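Local coordinates for protein lysine-sensitive aspartokinase 3 (Escherichia coli, PDB 2J0W) that catalyses the ATP-dependent phosphorylation of L-aspartate to 4-phospho-L-aspartate, the first step towards lysine, and is feedback-inhibited by lysine, at residues A[3-9]-A[214-220]; A[33-38]-A[177-183]. Numbering follows the deposited sequence.

Interaction 1 of 2, residues A[3-9]-A[214-220]; sequences EIVVSKF and ASRVDIW. With ADP (adenosine-5'-diphosphate), chain D.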
# COMPACT_ATOMS: atom_id res chain seq x y z
N GLU A 3 -24.02 -26.62 23.24
CA GLU A 3 -23.14 -27.79 23.56
C GLU A 3 -23.26 -28.88 22.49
O GLU A 3 -23.86 -29.94 22.71
CB GLU A 3 -23.49 -28.37 24.94
CG GLU A 3 -22.78 -29.67 25.28
CD GLU A 3 -21.33 -29.70 24.83
OE1 GLU A 3 -21.07 -29.89 23.62
OE2 GLU A 3 -20.44 -29.51 25.69
N ILE A 4 -22.68 -28.61 21.33
CA ILE A 4 -22.72 -29.55 20.22
C ILE A 4 -21.46 -29.34 19.41
O ILE A 4 -21.13 -28.22 19.03
CB ILE A 4 -23.95 -29.29 19.31
CG1 ILE A 4 -25.25 -29.48 20.11
CG2 ILE A 4 -23.91 -30.24 18.12
CD1 ILE A 4 -26.50 -28.99 19.38
N VAL A 5 -20.74 -30.42 19.16
CA VAL A 5 -19.53 -30.31 18.36
C VAL A 5 -19.91 -30.62 16.93
O VAL A 5 -20.71 -31.53 16.68
CB VAL A 5 -18.44 -31.28 18.84
CG1 VAL A 5 -17.36 -31.43 17.77
CG2 VAL A 5 -17.82 -30.76 20.12
N VAL A 6 -19.36 -29.84 16.01
CA VAL A 6 -19.58 -29.99 14.58
C VAL A 6 -18.29 -30.54 13.96
O VAL A 6 -17.21 -29.97 14.16
CB VAL A 6 -19.93 -28.62 13.95
CG1 VAL A 6 -20.05 -28.75 12.44
CG2 VAL A 6 -21.22 -28.09 14.54
N SER A 7 -18.39 -31.65 13.23
CA SER A 7 -17.23 -32.29 12.60
C SER A 7 -17.23 -32.19 11.07
O SER A 7 -18.27 -32.37 10.43
CB SER A 7 -17.16 -33.78 13.00
OG SER A 7 -16.84 -33.93 14.37
N LYS A 8 -16.06 -31.94 10.48
CA LYS A 8 -15.98 -31.82 9.03
C LYS A 8 -14.97 -32.78 8.42
O LYS A 8 -13.85 -32.92 8.91
CB LYS A 8 -15.64 -30.38 8.63
CG LYS A 8 -15.60 -30.12 7.13
CD LYS A 8 -14.24 -30.43 6.51
CE LYS A 8 -14.17 -29.90 5.08
NZ LYS A 8 -12.80 -29.93 4.49
N PHE A 9 -15.39 -33.43 7.34
CA PHE A 9 -14.54 -34.39 6.65
C PHE A 9 -14.37 -34.02 5.19
O PHE A 9 -15.35 -33.75 4.48
CB PHE A 9 -15.16 -35.78 6.77
CG PHE A 9 -15.29 -36.24 8.19
CD1 PHE A 9 -14.22 -36.89 8.83
CD2 PHE A 9 -16.47 -36.05 8.89
CE1 PHE A 9 -14.34 -37.33 10.14
CE2 PHE A 9 -16.60 -36.49 10.21
CZ PHE A 9 -15.53 -37.13 10.83
N ALA A 214 -22.44 -23.85 18.76
CA ALA A 214 -21.69 -25.06 19.07
C ALA A 214 -20.52 -24.75 19.98
O ALA A 214 -20.00 -23.63 19.99
CB ALA A 214 -21.18 -25.70 17.79
N SER A 215 -20.09 -25.76 20.73
CA SER A 215 -18.97 -25.62 21.63
C SER A 215 -17.69 -25.78 20.84
O SER A 215 -16.62 -25.39 21.30
CB SER A 215 -19.01 -26.70 22.72
OG SER A 215 -20.17 -27.51 22.62
N ARG A 216 -17.79 -26.37 19.65
CA ARG A 216 -16.58 -26.58 18.85
C ARG A 216 -16.79 -27.13 17.44
O ARG A 216 -17.84 -27.69 17.11
CB ARG A 216 -15.63 -27.51 19.58
CG ARG A 216 -14.33 -27.81 18.84
CD ARG A 216 -13.53 -28.88 19.55
NE ARG A 216 -14.41 -29.93 20.02
CZ ARG A 216 -14.00 -31.09 20.51
NH1 ARG A 216 -12.70 -31.35 20.59
NH2 ARG A 216 -14.88 -31.99 20.91
N VAL A 217 -15.75 -27.00 16.63
CA VAL A 217 -15.73 -27.47 15.26
C VAL A 217 -14.50 -28.33 15.07
O VAL A 217 -13.40 -27.94 15.48
CB VAL A 217 -15.62 -26.29 14.31
CG1 VAL A 217 -15.34 -26.78 12.90
CG2 VAL A 217 -16.88 -25.47 14.37
N ASP A 218 -14.67 -29.50 14.46
CA ASP A 218 -13.51 -30.35 14.21
C ASP A 218 -13.25 -30.54 12.70
O ASP A 218 -14.09 -31.07 11.97
CB ASP A 218 -13.68 -31.73 14.87
CG ASP A 218 -13.43 -31.70 16.37
OD1 ASP A 218 -12.51 -30.98 16.81
OD2 ASP A 218 -14.16 -32.40 17.11
N ILE A 219 -12.09 -30.10 12.24
CA ILE A 219 -11.73 -30.24 10.84
C ILE A 219 -10.85 -31.48 10.66
O ILE A 219 -9.70 -31.52 11.10
CB ILE A 219 -10.93 -28.99 10.33
CG1 ILE A 219 -11.75 -27.72 10.56
CG2 ILE A 219 -10.60 -29.13 8.85
CD1 ILE A 219 -13.16 -27.78 10.00
N TRP A 220 -11.40 -32.50 10.02
CA TRP A 220 -10.64 -33.73 9.79
C TRP A 220 -10.09 -33.77 8.37
O TRP A 220 -10.84 -33.88 7.41
CB TRP A 220 -11.53 -34.94 10.07
CG TRP A 220 -11.88 -35.08 11.54
CD1 TRP A 220 -13.06 -34.76 12.15
CD2 TRP A 220 -10.98 -35.47 12.59
NE1 TRP A 220 -12.96 -34.92 13.52
CE2 TRP A 220 -11.69 -35.36 13.81
CE3 TRP A 220 -9.65 -35.90 12.62
CZ2 TRP A 220 -11.11 -35.67 15.04
CZ3 TRP A 220 -9.07 -36.21 13.85
CH2 TRP A 220 -9.80 -36.09 15.04
PB ADP D . -9.53 -31.28 2.90
O1B ADP D . -9.42 -32.06 4.15
O2B ADP D . -10.35 -31.99 1.85
O3B ADP D . -10.10 -29.84 3.16
PA ADP D . -7.28 -30.05 1.52
O1A ADP D . -6.44 -30.66 0.46
O2A ADP D . -8.27 -29.03 1.08
O3A ADP D . -8.05 -31.17 2.32
O5' ADP D . -6.16 -29.45 2.52
C5' ADP D . -5.21 -30.17 3.37
C4' ADP D . -3.82 -29.84 2.85
O4' ADP D . -3.43 -28.44 2.84
C3' ADP D . -2.63 -30.50 3.50
O3' ADP D . -2.75 -31.88 3.10
C2' ADP D . -1.50 -29.71 2.87
O2' ADP D . -1.18 -30.21 1.59
C1' ADP D . -2.02 -28.32 2.78
N9 ADP D . -1.39 -27.30 3.75
C8 ADP D . -0.93 -26.12 3.30
N7 ADP D . -0.42 -25.33 4.22
C5 ADP D . -0.56 -26.04 5.35
C6 ADP D . -0.17 -25.72 6.70
N6 ADP D . 0.38 -24.61 7.06
N1 ADP D . -0.47 -26.72 7.64
C2 ADP D . -1.07 -27.94 7.30
N3 ADP D . -1.43 -28.24 6.02
C4 ADP D . -1.16 -27.29 5.10
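Two strands far apart in sequence can meet as parallel neighbours in the middle of an alpha/beta sheet, and here that pairing carries a phosphate-binding lysine to its ligand. The axes of strands 5-9 and 216-220 approach to 4.5 Å, 16° from parallel. At the start of 214-220, Ala214 sets its CB 4.0 Å from Val6 CG2, and Ser215 OG donates to Glu3 OE1 (2.7 Å), although the Glu3 side chain is poorly ordered. Regular pairing begins at Arg216, whose O accepts from Val6 N (2.9 Å) while its guanidinium edge lies against Val5, NH2 to CG2 3.3 Å. Val217 falls beside Val6 on the face that helix 200-211 covers, its CA adding a C-H...O contact to Val6 O (3.1 Å). Asp218 bonds twice, from its N to Val6 O and from Lys8 N to its O, both 2.6 Å. Ile219 then packs CD1 against Lys8 CB (3.8 Å). Finally, Trp220 N donates to Lys8 O (2.7 Å), and its five-membered ring lies nearly parallel to the Phe9 ring but slid aside, with centroids 4.9 Å apart and planes at 14°; Phe275 meets the indole edge-to-face. At this C-terminal end, where parallel alpha/beta sheets commonly place their active sites, Lys8 NZ comes 3.0 Å from ADP O3B and also forms a salt bridge with Asp202. A cationic amine held beside the beta-phosphate by a fixed backbone register is consistent with charge stabilisation during transfer of phosphate to aspartate.

Interaction 2 of 2, residues A[33-38]-A[177-183]; sequences VRLVVL and GLVITQG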
# COMPACT_ATOMS: atom_id res chain seq x y z
N VAL A 33 -20.63 -34.99 19.05
CA VAL A 33 -20.70 -34.77 17.61
C VAL A 33 -22.14 -35.07 17.21
O VAL A 33 -22.56 -36.23 17.19
CB VAL A 33 -19.75 -35.71 16.85
CG1 VAL A 33 -19.84 -35.46 15.34
CG2 VAL A 33 -18.32 -35.50 17.31
N ARG A 34 -22.87 -34.02 16.89
CA ARG A 34 -24.27 -34.13 16.51
C ARG A 34 -24.45 -33.73 15.05
O ARG A 34 -25.44 -34.09 14.41
CB ARG A 34 -25.10 -33.23 17.41
CG ARG A 34 -24.82 -33.47 18.89
CD ARG A 34 -26.04 -34.03 19.59
NE ARG A 34 -26.67 -35.07 18.80
CZ ARG A 34 -27.50 -35.98 19.29
NH1 ARG A 34 -27.80 -35.97 20.59
NH2 ARG A 34 -28.04 -36.89 18.49
N LEU A 35 -23.51 -32.95 14.53
CA LEU A 35 -23.59 -32.52 13.15
C LEU A 35 -22.31 -32.86 12.40
O LEU A 35 -21.20 -32.53 12.84
CB LEU A 35 -23.86 -31.01 13.07
CG LEU A 35 -24.03 -30.38 11.69
CD1 LEU A 35 -25.18 -31.01 10.91
CD2 LEU A 35 -24.29 -28.91 11.88
N VAL A 36 -22.46 -33.53 11.26
CA VAL A 36 -21.30 -33.88 10.47
C VAL A 36 -21.42 -33.15 9.13
O VAL A 36 -22.51 -33.00 8.58
CB VAL A 36 -21.22 -35.40 10.23
CG1 VAL A 36 -19.95 -35.75 9.44
CG2 VAL A 36 -21.22 -36.12 11.56
N VAL A 37 -20.29 -32.67 8.64
CA VAL A 37 -20.27 -31.96 7.38
C VAL A 37 -19.31 -32.69 6.46
O VAL A 37 -18.15 -32.88 6.80
CB VAL A 37 -19.82 -30.51 7.60
CG1 VAL A 37 -19.61 -29.80 6.28
CG2 VAL A 37 -20.87 -29.79 8.42
N LEU A 38 -19.81 -33.11 5.30
CA LEU A 38 -18.98 -33.85 4.36
C LEU A 38 -18.78 -33.12 3.05
O LEU A 38 -19.68 -32.42 2.59
CB LEU A 38 -19.60 -35.20 4.03
CG LEU A 38 -19.86 -36.24 5.11
CD1 LEU A 38 -20.53 -37.44 4.46
CD2 LEU A 38 -18.56 -36.64 5.79
N GLY A 177 -31.63 -36.86 16.85
CA GLY A 177 -30.47 -37.71 16.75
C GLY A 177 -29.35 -37.11 15.94
O GLY A 177 -29.09 -35.91 15.99
N LEU A 178 -28.68 -37.95 15.16
CA LEU A 178 -27.56 -37.51 14.36
C LEU A 178 -27.99 -36.94 13.02
O LEU A 178 -28.99 -37.37 12.43
CB LEU A 178 -26.59 -38.66 14.14
CG LEU A 178 -25.14 -38.20 14.06
CD1 LEU A 178 -24.83 -37.34 15.28
CD2 LEU A 178 -24.22 -39.41 14.00
N VAL A 179 -27.21 -35.98 12.54
CA VAL A 179 -27.52 -35.33 11.28
C VAL A 179 -26.31 -35.18 10.38
O VAL A 179 -25.29 -34.62 10.76
CB VAL A 179 -28.12 -33.96 11.54
CG1 VAL A 179 -28.45 -33.26 10.23
CG2 VAL A 179 -29.36 -34.12 12.40
N ILE A 180 -26.42 -35.72 9.18
CA ILE A 180 -25.35 -35.67 8.21
C ILE A 180 -25.82 -34.74 7.09
O ILE A 180 -26.91 -34.92 6.54
CB ILE A 180 -25.05 -37.07 7.66
CG1 ILE A 180 -24.85 -38.03 8.84
CG2 ILE A 180 -23.82 -37.06 6.77
CD1 ILE A 180 -23.93 -37.48 9.89
N THR A 181 -25.01 -33.74 6.78
CA THR A 181 -25.36 -32.81 5.72
C THR A 181 -24.13 -32.44 4.90
O THR A 181 -23.02 -32.92 5.18
CB THR A 181 -26.05 -31.55 6.30
OG1 THR A 181 -26.54 -30.76 5.21
CG2 THR A 181 -25.07 -30.72 7.17
N GLN A 182 -24.30 -31.59 3.89
CA GLN A 182 -23.18 -31.23 3.02
C GLN A 182 -22.63 -29.82 3.10
O GLN A 182 -23.37 -28.84 3.20
CB GLN A 182 -23.57 -31.53 1.56
CG GLN A 182 -24.97 -31.07 1.18
CD GLN A 182 -26.07 -31.89 1.82
OE1 GLN A 182 -27.16 -31.38 2.09
NE2 GLN A 182 -25.81 -33.17 2.05
N GLY A 183 -21.31 -29.70 3.05
CA GLY A 183 -20.72 -28.37 3.08
C GLY A 183 -20.54 -27.91 1.65
O GLY A 183 -20.91 -28.65 0.72
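Val36 and Ile180 form the close apolar pair at the centre, CB to CD1 3.4 Å, and Leu38 extends it with CD1 4.0 Å from Ile180 CG2. Helix 108-131 covers this face through Phe126 and Val127, while Phe9 of the next strand lies beside Val36 and Leu38. The other face carries Leu35, whose CD1 reaches Val179 CG1 (4.0 Å) and Thr181 CG2 (3.8 Å); helix 159-176 packs on Val179 there. Between the two faces the backbones pair in parallel, their axes approaching to 4.9 Å at 26°. Such pairing is the core architecture of the amino acid kinase fold, an alpha/beta/alpha sandwich in which helices flank a central sheet on both faces. Each strand alternates between giving and accepting: Arg34 O takes Val179 N (3.2 Å), Val36 N gives to Val179 O (3.1 Å), Val36 O takes Thr181 N (3.2 Å), and Leu38 N gives to Thr181 O (3.2 Å). One more bond, Gly183 N to Leu38 O (3.2 Å), carries the pairing just past strand 178-182. Polar side chains turn to outside partners, Thr181 OG1 bonding Phe140 O and Gln182 OE1 bonding Val142 N, while Gln182 also lies next to the substrate-binding Glu119. At the opposite end, beside the turn out of helix 159-176, the end of the Arg34 side chain lies beside Gly177, NH2 being 2.9 Å from Gly177 O.

Overall arrangement
The two contacts are adjoining parts of one mixed sheet in the amino acid kinase domain, their centres about 9 Å apart. Across it the order is 178-182, 33-38, 5-9, 216-221, all parallel, so interaction 2 continues interaction 1 sideways; the seam is the pairing of 5-9 with 33-38, where Ser7 O lies 2.7 Å from Val37 N and Phe9 N 2.9 Å from Val37 O, both probable hydrogen bonds. Along the chain the order differs: 3-9, 33-38, 177-183, then 214-220, so interaction 1 brackets interaction 2. The mostly helical chain between these strands thus returns to one sheet, whose shared C-terminal side faces bound aspartate and, at interaction 1, ADP.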